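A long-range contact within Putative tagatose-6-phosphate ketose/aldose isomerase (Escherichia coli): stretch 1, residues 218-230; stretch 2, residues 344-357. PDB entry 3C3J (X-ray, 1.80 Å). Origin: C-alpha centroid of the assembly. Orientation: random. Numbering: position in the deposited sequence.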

# COMPACT_ATOMS: atom_id res chain seq x y z
N VAL A 218 -9.09 15.55 -21.28
CA VAL A 218 -8.92 14.07 -21.23
C VAL A 218 -10.14 13.26 -20.75
O VAL A 218 -10.69 12.47 -21.52
N PHE A 219 -10.49 13.40 -19.47
CA PHE A 219 -11.76 12.90 -18.96
C PHE A 219 -12.78 14.04 -18.94
O PHE A 219 -13.98 13.77 -18.85
N GLY A 220 -12.32 15.30 -19.01
CA GLY A 220 -13.22 16.46 -19.08
C GLY A 220 -13.11 17.36 -17.87
O GLY A 220 -12.24 17.16 -17.02
N TYR A 221 -14.00 18.35 -17.79
CA TYR A 221 -13.97 19.35 -16.72
C TYR A 221 -15.24 19.41 -15.85
O TYR A 221 -15.63 20.49 -15.37
N ALA A 222 -15.86 18.27 -15.60
CA ALA A 222 -17.02 18.20 -14.71
C ALA A 222 -16.65 18.57 -13.28
O ALA A 222 -15.49 18.46 -12.88
N PRO A 223 -17.63 19.01 -12.48
CA PRO A 223 -17.33 19.48 -11.14
C PRO A 223 -17.17 18.34 -10.11
O PRO A 223 -17.75 18.38 -9.02
N TRP A 224 -16.37 17.34 -10.44
CA TRP A 224 -16.08 16.29 -9.46
C TRP A 224 -15.22 16.85 -8.32
O TRP A 224 -14.45 17.80 -8.51
N LYS A 225 -15.42 16.27 -7.14
CA LYS A 225 -14.68 16.59 -5.92
C LYS A 225 -13.78 15.44 -5.46
O LYS A 225 -12.92 15.61 -4.58
N ARG A 226 -14.02 14.26 -6.00
CA ARG A 226 -13.21 13.07 -5.66
C ARG A 226 -12.91 12.33 -6.93
O ARG A 226 -13.76 12.24 -7.82
N ILE A 227 -11.69 11.81 -7.00
CA ILE A 227 -11.32 10.91 -8.05
C ILE A 227 -10.75 9.63 -7.45
O ILE A 227 -9.99 9.69 -6.48
N VAL A 228 -11.16 8.50 -8.00
CA VAL A 228 -10.66 7.21 -7.58
C VAL A 228 -10.14 6.48 -8.81
O VAL A 228 -10.87 6.30 -9.79
N TYR A 229 -8.88 6.05 -8.73
CA TYR A 229 -8.31 5.16 -9.74
C TYR A 229 -8.24 3.74 -9.21
O TYR A 229 -7.78 3.53 -8.08
N LEU A 230 -8.63 2.78 -10.05
CA LEU A 230 -8.65 1.35 -9.68
C LEU A 230 -7.86 0.51 -10.69
O LEU A 230 -7.97 0.70 -11.91
N MSE A 344 -0.35 7.73 -19.38
CA MSE A 344 -0.52 8.83 -20.36
C MSE A 344 -1.82 9.59 -20.09
O MSE A 344 -1.81 10.83 -20.08
N TYR A 345 -2.91 8.86 -19.86
CA TYR A 345 -4.20 9.49 -19.56
C TYR A 345 -4.17 10.19 -18.20
O TYR A 345 -4.60 11.33 -18.11
N ALA A 346 -3.66 9.51 -17.16
CA ALA A 346 -3.61 10.07 -15.82
C ALA A 346 -2.76 11.35 -15.72
O ALA A 346 -3.14 12.33 -15.04
N GLN A 347 -1.61 11.35 -16.39
CA GLN A 347 -0.71 12.52 -16.34
C GLN A 347 -1.35 13.73 -17.02
O GLN A 347 -1.34 14.85 -16.48
N THR A 348 -1.87 13.49 -18.20
CA THR A 348 -2.44 14.56 -19.01
C THR A 348 -3.73 15.04 -18.35
O THR A 348 -3.95 16.23 -18.28
N PHE A 349 -4.54 14.14 -17.79
CA PHE A 349 -5.70 14.57 -17.00
C PHE A 349 -5.34 15.53 -15.86
O PHE A 349 -5.92 16.62 -15.72
N ALA A 350 -4.37 15.13 -15.04
CA ALA A 350 -3.94 15.95 -13.91
C ALA A 350 -3.42 17.33 -14.34
O ALA A 350 -3.75 18.35 -13.71
N LEU A 351 -2.63 17.37 -15.41
CA LEU A 351 -2.07 18.62 -15.92
C LEU A 351 -3.21 19.59 -16.30
O LEU A 351 -3.17 20.77 -15.93
N MSE A 352 -4.22 19.08 -17.01
CA MSE A 352 -5.34 19.91 -17.50
C MSE A 352 -6.35 20.29 -16.42
O MSE A 352 -6.93 21.38 -16.46
N GLN A 353 -6.54 19.43 -15.43
CA GLN A 353 -7.30 19.82 -14.25
C GLN A 353 -6.61 20.99 -13.54
O GLN A 353 -7.27 21.94 -13.12
N SER A 354 -5.29 20.91 -13.41
CA SER A 354 -4.49 21.94 -12.74
C SER A 354 -4.64 23.27 -13.47
O SER A 354 -4.92 24.31 -12.85
N LEU A 355 -4.45 23.24 -14.78
CA LEU A 355 -4.54 24.45 -15.57
C LEU A 355 -5.96 25.01 -15.57
O LEU A 355 -6.14 26.23 -15.43
N HIS A 356 -6.95 24.13 -15.69
CA HIS A 356 -8.36 24.53 -15.70
C HIS A 356 -8.78 25.28 -14.44
O HIS A 356 -9.60 26.20 -14.49
N MSE A 357 -8.21 24.91 -13.30
CA MSE A 357 -8.53 25.60 -12.06
C MSE A 357 -7.62 26.81 -11.81
O MSE A 357 -7.65 27.37 -10.71

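The most unusual feature of this contact is how much of it hangs on one phenylalanine: the ring of Phe349, on the helix of residues 344-356, is touched by six residues of the first stretch. Its chi1 is t (179°), and the side chain points toward a loop and strand at least 117 residues away in sequence. Phe219 lies over one face of the ring, its CD2 3.3 Å from Phe349 CD1; the two planes meet at 44°, an oblique pairing. Around the edge of the same ring come Val218, the carbonyl of Gly220, whose O is 3.8 Å from Phe349 CE1, and Trp224, whose CZ2 is 3.9 Å from Phe349 CE1. From the strand, Ile227 (t, t) brings CD1 to 3.4 Å from Phe349 CE2, and Tyr229 OH stands 3.5 Å from Phe349 CD2. A flat, wholly apolar side chain suits such a site, since it offers a face and a rim to its neighbors and leaves no polar group to satisfy.

The strand and helix run nearly antiparallel, at 169°, but their axes approach no closer than 12.2 Å. Side chains fill the gap: Ile227 in its extended t, t form, the long Tyr229, and Phe349 from the helix side. Tyr229 (chi1 m) also reaches Ala346, its OH 4.0 Å from Ala346 CB, where the small methyl leaves room for the phenol.

Nearer the backbone, Val218 (t) points toward the helix where the chains come closest, its CA 5.3 Å from Phe349 CA. A short branched side chain fits this narrow space: CG1 lies 4.0 Å from Tyr345 CD1, at the edge of that ring, while CG2 is 3.3 Å from Thr348 OG1. Phe219 (m) extends to Tyr345 as well, with CZ 4.1 Å from Tyr345 CB. Gly220 follows with phi/psi of 116/-173, a conformation in which a CB would be jammed against the carbonyl of the preceding residue, so glycine is called for by the backbone itself.

Toward the end of the helix the contact becomes more exposed. Tyr221 (m) and His356 (t) form an offset stack, centroids 4.1 Å apart and planes only 10° from parallel, and Tyr221 CB sits over the imidazole face in a CH-pi contact, 3.9 Å from the ring centroid. Water 1 ties the same pair together, donating to Tyr221 O at 3.0 Å and lying 3.0 Å from His356 NE2. The Tyr221 ring also meets selenomethionine Met352, its CE1 4.3 Å from Met352 CB; the Tyr221 hydroxyl is hydrogen-bonded elsewhere in the structure.

Gln353 (m, m) leaves its backbone sideways, but its end comes nearer to the loop, between Gly220 O and the indole NE1 of Trp224. An amide suits this position because it carries both a donor and an acceptor, although its modeled orientation is probably turned over, leaving the pairing open. The 676 Å² buried between the stretches rests chiefly on apolar and aromatic packing.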

# COMPACT_ATOMS: atom_id res chain seq x y z
CB VAL A 218 -7.67 13.66 -20.42
CG1 VAL A 218 -7.39 12.15 -20.63
CG2 VAL A 218 -6.46 14.52 -20.85
CB PHE A 219 -11.64 12.30 -17.55
CG PHE A 219 -10.54 11.26 -17.42
CD1 PHE A 219 -10.33 10.32 -18.39
CD2 PHE A 219 -9.74 11.23 -16.28
CE1 PHE A 219 -9.32 9.36 -18.28
CE2 PHE A 219 -8.70 10.28 -16.17
CZ PHE A 219 -8.51 9.36 -17.16
CB TYR A 221 -13.69 20.73 -17.30
CG TYR A 221 -12.40 20.81 -18.11
CD1 TYR A 221 -11.16 20.66 -17.49
CD2 TYR A 221 -12.43 21.07 -19.48
CE1 TYR A 221 -9.98 20.75 -18.22
CE2 TYR A 221 -11.27 21.15 -20.22
CZ TYR A 221 -10.04 20.99 -19.58
OH TYR A 221 -8.89 21.08 -20.29
CB ALA A 222 -17.66 16.80 -14.77
CB PRO A 223 -18.52 20.38 -10.84
CG PRO A 223 -19.67 19.74 -11.60
CD PRO A 223 -19.06 19.14 -12.82
CB TRP A 224 -15.40 15.08 -10.12
CG TRP A 224 -14.56 15.41 -11.28
CD1 TRP A 224 -13.48 16.23 -11.29
CD2 TRP A 224 -14.74 14.97 -12.62
NE1 TRP A 224 -12.97 16.32 -12.54
CE2 TRP A 224 -13.72 15.55 -13.39
CE3 TRP A 224 -15.67 14.13 -13.24
CZ2 TRP A 224 -13.59 15.33 -14.75
CZ3 TRP A 224 -15.55 13.90 -14.60
CH2 TRP A 224 -14.52 14.50 -15.34
CB LYS A 225 -15.67 16.84 -4.79
CG LYS A 225 -16.62 18.02 -5.04
CD LYS A 225 -15.96 19.34 -4.75
CE LYS A 225 -17.02 20.46 -4.60
NZ LYS A 225 -18.03 20.14 -3.54
CB ARG A 226 -13.95 12.15 -4.70
CG ARG A 226 -14.37 12.82 -3.39
CD ARG A 226 -15.12 11.89 -2.47
NE ARG A 226 -15.32 12.48 -1.15
CZ ARG A 226 -15.95 11.88 -0.13
NH1 ARG A 226 -16.08 12.51 1.02
NH2 ARG A 226 -16.44 10.65 -0.26
CB ILE A 227 -10.34 11.54 -9.08
CG1 ILE A 227 -10.05 10.56 -10.21
CG2 ILE A 227 -9.07 12.02 -8.43
CD1 ILE A 227 -9.45 11.21 -11.44
CB VAL A 228 -11.73 6.30 -6.94
CG1 VAL A 228 -11.01 5.00 -6.36
CG2 VAL A 228 -12.51 7.05 -5.89
CB TYR A 229 -6.91 5.62 -10.15
CG TYR A 229 -6.86 6.88 -11.00
CD1 TYR A 229 -6.99 6.82 -12.39
CD2 TYR A 229 -6.61 8.11 -10.41
CE1 TYR A 229 -6.90 7.97 -13.17
CE2 TYR A 229 -6.52 9.26 -11.17
CZ TYR A 229 -6.66 9.19 -12.56
OH TYR A 229 -6.56 10.33 -13.31
CB LEU A 230 -10.09 0.81 -9.59
CG LEU A 230 -11.08 1.52 -8.67
CD1 LEU A 230 -12.52 0.97 -8.79
CD2 LEU A 230 -10.60 1.45 -7.22
CB MSE A 344 -0.51 8.30 -21.81
CG MSE A 344 0.76 7.57 -22.23
SE MSE A 344 2.43 8.67 -22.05
CE MSE A 344 3.03 8.04 -20.24
CB TYR A 345 -5.36 8.50 -19.64
CG TYR A 345 -5.55 7.89 -21.01
CD1 TYR A 345 -6.23 8.58 -22.01
CD2 TYR A 345 -5.05 6.62 -21.31
CE1 TYR A 345 -6.38 8.03 -23.28
CE2 TYR A 345 -5.20 6.06 -22.55
CZ TYR A 345 -5.87 6.76 -23.54
OH TYR A 345 -6.02 6.20 -24.78
CB ALA A 346 -3.09 9.01 -14.83
CB GLN A 347 0.62 12.21 -17.02
CG GLN A 347 1.50 11.17 -16.33
CD GLN A 347 2.65 10.73 -17.24
OE1 GLN A 347 2.59 10.93 -18.45
NE2 GLN A 347 3.67 10.10 -16.66
CB THR A 348 -2.63 14.13 -20.49
OG1 THR A 348 -3.52 13.01 -20.56
CG2 THR A 348 -1.29 13.73 -21.10
CB PHE A 349 -6.46 13.37 -16.43
CG PHE A 349 -7.64 13.74 -15.60
CD1 PHE A 349 -8.72 14.39 -16.18
CD2 PHE A 349 -7.70 13.45 -14.25
CE1 PHE A 349 -9.84 14.73 -15.42
CE2 PHE A 349 -8.81 13.80 -13.51
CZ PHE A 349 -9.88 14.43 -14.11
CB ALA A 350 -2.88 15.16 -13.07
CB LEU A 351 -1.16 18.34 -17.11
CG LEU A 351 -0.62 19.54 -17.91
CD1 LEU A 351 0.31 20.44 -17.09
CD2 LEU A 351 -0.01 19.09 -19.22
CB MSE A 352 -6.02 19.24 -18.70
CG MSE A 352 -5.09 18.94 -19.87
SE MSE A 352 -3.85 20.45 -20.41
CE MSE A 352 -2.95 20.96 -18.78
CB GLN A 353 -7.46 18.64 -13.28
CG GLN A 353 -8.38 17.54 -13.79
CD GLN A 353 -9.81 18.00 -13.95
OE1 GLN A 353 -10.32 18.13 -15.07
NE2 GLN A 353 -10.46 18.28 -12.84
CB SER A 354 -3.02 21.52 -12.74
OG SER A 354 -2.18 22.45 -12.08
CB LEU A 355 -4.08 24.17 -17.00
CG LEU A 355 -2.57 24.03 -17.11
CD1 LEU A 355 -2.18 23.56 -18.49
CD2 LEU A 355 -1.88 25.35 -16.75
CB HIS A 356 -9.25 23.32 -15.89
CG HIS A 356 -10.71 23.64 -16.00
ND1 HIS A 356 -11.29 24.07 -17.17
CD2 HIS A 356 -11.70 23.58 -15.08
CE1 HIS A 356 -12.58 24.28 -16.97
NE2 HIS A 356 -12.85 23.99 -15.70
CB MSE A 357 -8.43 24.63 -10.89
CG MSE A 357 -7.02 24.23 -10.55
SE MSE A 357 -6.95 23.20 -8.88
CE MSE A 357 -7.37 24.68 -7.63
O HOH W 1 -15.73 23.34 -16.22